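Local coordinates for VWFA domain-containing protein (Alicyclobacillus acidocaldarius subsp. acidocaldarius, PDB 3RAG), which is of unknown function but has a von Willebrand factor A-like alpha/beta fold that holds a sodium ion at its strand ends, at residues I13-D18 with I39-I44. Residues are numbered along the deposited sequence; the frame is centred on the assembly and turned at random.
Sequences ILVITD and IVVNVI. With NA (sodium ion), chain C.
I13, V15 and T17 are joined by backbone hydrogen bonds to V40, N42 and I44, pairing the two parallel strands of a beta-alpha-beta unit, bridged by helix 27-36, in the von Willebrand factor A-like sheet. Five bonds form the ladder. I13, V15 and T17 donate their N-H to V40, N42 and I44 O, while I13 O and V15 O accept from N42 N and I44 N; from V15 N to N42 O (2.9 Å) the N-H...O angle is 176°, though the donor is tilted 21° from the carbonyl plane. L14 CA and I16 CA add CA-H...O contacts to N42 O and I44 O, both 3.5 Å, as V41 and V43 CA do to I13 O and V15 O.

Apolar packing divides between two faces. I13 and I39 meet beneath helix 214-232, I39 CG2 3.7 Å from I13 CD1; on the same face V41 CG2 lies 4.2 Å from I13 CD1. On the other face, under helix 79-106, L14 CG is anti to the backbone N (chi1 170°) and, with chi2 near 65°, CD1 leans toward the neighbouring strand, 3.9 Å from N42 CB and 4.2 Å from I44 CD1.

At the last rung, T17 OG1 hydrogen-bonds D142 OD2. Past it, D18 OD2 forms a salt bridge with K150; S144, S146 and two waters also bind the sodium, which D18 OD1 meets at 2.4 Å.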
loop_
_atom_site.group_PDB
_atom_site.type_symbol
_atom_site.label_atom_id
_atom_site.label_comp_id
_atom_site.label_asym_id
_atom_site.label_seq_id
_atom_site.Cartn_x
_atom_site.Cartn_y
_atom_site.Cartn_z
ATOM N N ILE A 13 -0.158 1.643 2.592
ATOM C CA ILE A 13 -0.576 2.576 1.555
ATOM C C ILE A 13 0.150 2.126 0.297
ATOM O O ILE A 13 1.373 1.975 0.307
ATOM C CB ILE A 13 -0.130 4.016 1.895
ATOM C CG1 ILE A 13 -0.819 4.512 3.186
ATOM C CG2 ILE A 13 -0.387 4.951 0.694
ATOM C CD1 ILE A 13 -0.229 5.835 3.756
ATOM N N LEU A 14 -0.591 1.893 -0.783
ATOM C CA LEU A 14 0.040 1.470 -2.031
ATOM C C LEU A 14 -0.141 2.583 -3.056
ATOM O O LEU A 14 -1.253 2.877 -3.476
ATOM C CB LEU A 14 -0.614 0.176 -2.546
ATOM C CG LEU A 14 -0.192 -0.207 -3.967
ATOM C CD1 LEU A 14 1.302 -0.541 -4.002
ATOM C CD2 LEU A 14 -1.015 -1.407 -4.455
ATOM N N VAL A 15 0.953 3.212 -3.467
ATOM C CA VAL A 15 0.860 4.295 -4.435
ATOM C C VAL A 15 1.165 3.720 -5.817
ATOM O O VAL A 15 2.191 3.064 -5.992
ATOM C CB VAL A 15 1.898 5.380 -4.125
ATOM C CG1 VAL A 15 1.820 6.503 -5.173
ATOM C CG2 VAL A 15 1.664 5.930 -2.693
ATOM N N ILE A 16 0.296 3.990 -6.787
ATOM C CA ILE A 16 0.515 3.564 -8.170
ATOM C C ILE A 16 0.603 4.819 -9.036
ATOM O O ILE A 16 -0.349 5.624 -9.082
ATOM C CB ILE A 16 -0.602 2.614 -8.662
ATOM C CG1 ILE A 16 -0.662 1.375 -7.742
ATOM C CG2 ILE A 16 -0.339 2.223 -10.116
ATOM C CD1 ILE A 16 -1.783 0.371 -8.076
ATOM N N THR A 17 1.725 5.007 -9.723
ATOM C CA THR A 17 2.006 6.327 -10.272
ATOM C C THR A 17 2.842 6.226 -11.538
ATOM O O THR A 17 3.548 5.230 -11.737
ATOM C CB THR A 17 2.743 7.191 -9.178
ATOM O OG1 THR A 17 2.929 8.528 -9.635
ATOM C CG2 THR A 17 4.147 6.583 -8.843
ATOM N N ASP A 18 2.775 7.239 -12.398
ATOM C CA ASP A 18 3.660 7.256 -13.574
ATOM C C ASP A 18 4.704 8.370 -13.564
ATOM O O ASP A 18 5.214 8.773 -14.622
ATOM C CB ASP A 18 2.881 7.206 -14.909
ATOM C CG ASP A 18 2.171 8.503 -15.224
ATOM O OD1 ASP A 18 2.033 9.333 -14.306
ATOM O OD2 ASP A 18 1.706 8.678 -16.372
ATOM N N ILE A 39 2.509 2.405 9.561
ATOM C CA ILE A 39 2.010 2.196 8.196
ATOM C C ILE A 39 3.186 1.945 7.269
ATOM O O ILE A 39 4.208 2.622 7.377
ATOM C CB ILE A 39 1.235 3.442 7.730
ATOM C CG1 ILE A 39 0.020 3.645 8.638
ATOM C CG2 ILE A 39 0.788 3.327 6.249
ATOM C CD1 ILE A 39 -0.568 5.060 8.588
ATOM N N VAL A 40 3.050 0.996 6.347
ATOM C CA VAL A 40 4.118 0.750 5.379
ATOM C C VAL A 40 3.643 1.335 4.050
ATOM O O VAL A 40 2.488 1.112 3.666
ATOM C CB VAL A 40 4.396 -0.766 5.216
ATOM C CG1 VAL A 40 5.161 -1.032 3.900
ATOM C CG2 VAL A 40 5.170 -1.299 6.449
ATOM N N VAL A 41 4.515 2.082 3.359
ATOM C CA VAL A 41 4.134 2.699 2.083
ATOM C C VAL A 41 4.919 2.016 0.973
ATOM O O VAL A 41 6.158 2.007 0.997
ATOM C CB VAL A 41 4.430 4.225 2.059
ATOM C CG1 VAL A 41 3.911 4.871 0.757
ATOM C CG2 VAL A 41 3.798 4.907 3.274
ATOM N N ASN A 42 4.190 1.425 0.028
ATOM C CA ASN A 42 4.771 0.766 -1.146
ATOM C C ASN A 42 4.477 1.605 -2.389
ATOM O O ASN A 42 3.459 2.317 -2.439
ATOM C CB ASN A 42 4.126 -0.611 -1.344
ATOM C CG ASN A 42 4.491 -1.606 -0.246
ATOM O OD1 ASN A 42 3.661 -2.432 0.192
ATOM N ND2 ASN A 42 5.705 -1.533 0.199
ATOM N N VAL A 43 5.369 1.575 -3.373
ATOM C CA VAL A 43 5.155 2.375 -4.585
ATOM C C VAL A 43 5.392 1.520 -5.823
ATOM O O VAL A 43 6.435 0.864 -5.953
ATOM C CB VAL A 43 6.119 3.574 -4.650
ATOM C CG1 VAL A 43 5.766 4.474 -5.874
ATOM C CG2 VAL A 43 6.084 4.380 -3.331
ATOM N N ILE A 44 4.427 1.553 -6.729
ATOM C CA ILE A 44 4.627 0.985 -8.057
ATOM C C ILE A 44 4.750 2.122 -9.059
ATOM O O ILE A 44 3.827 2.939 -9.218
ATOM C CB ILE A 44 3.452 0.076 -8.466
ATOM C CG1 ILE A 44 3.421 -1.171 -7.572
ATOM C CG2 ILE A 44 3.543 -0.284 -9.955
ATOM C CD1 ILE A 44 2.178 -2.082 -7.784
HETATM NA NA NA C . 2.128 11.756 -14.479
HETATM O O HOH W 1 2.566 11.505 -12.029
HETATM O O HOH W 2 4.350 13.543 -14.531
#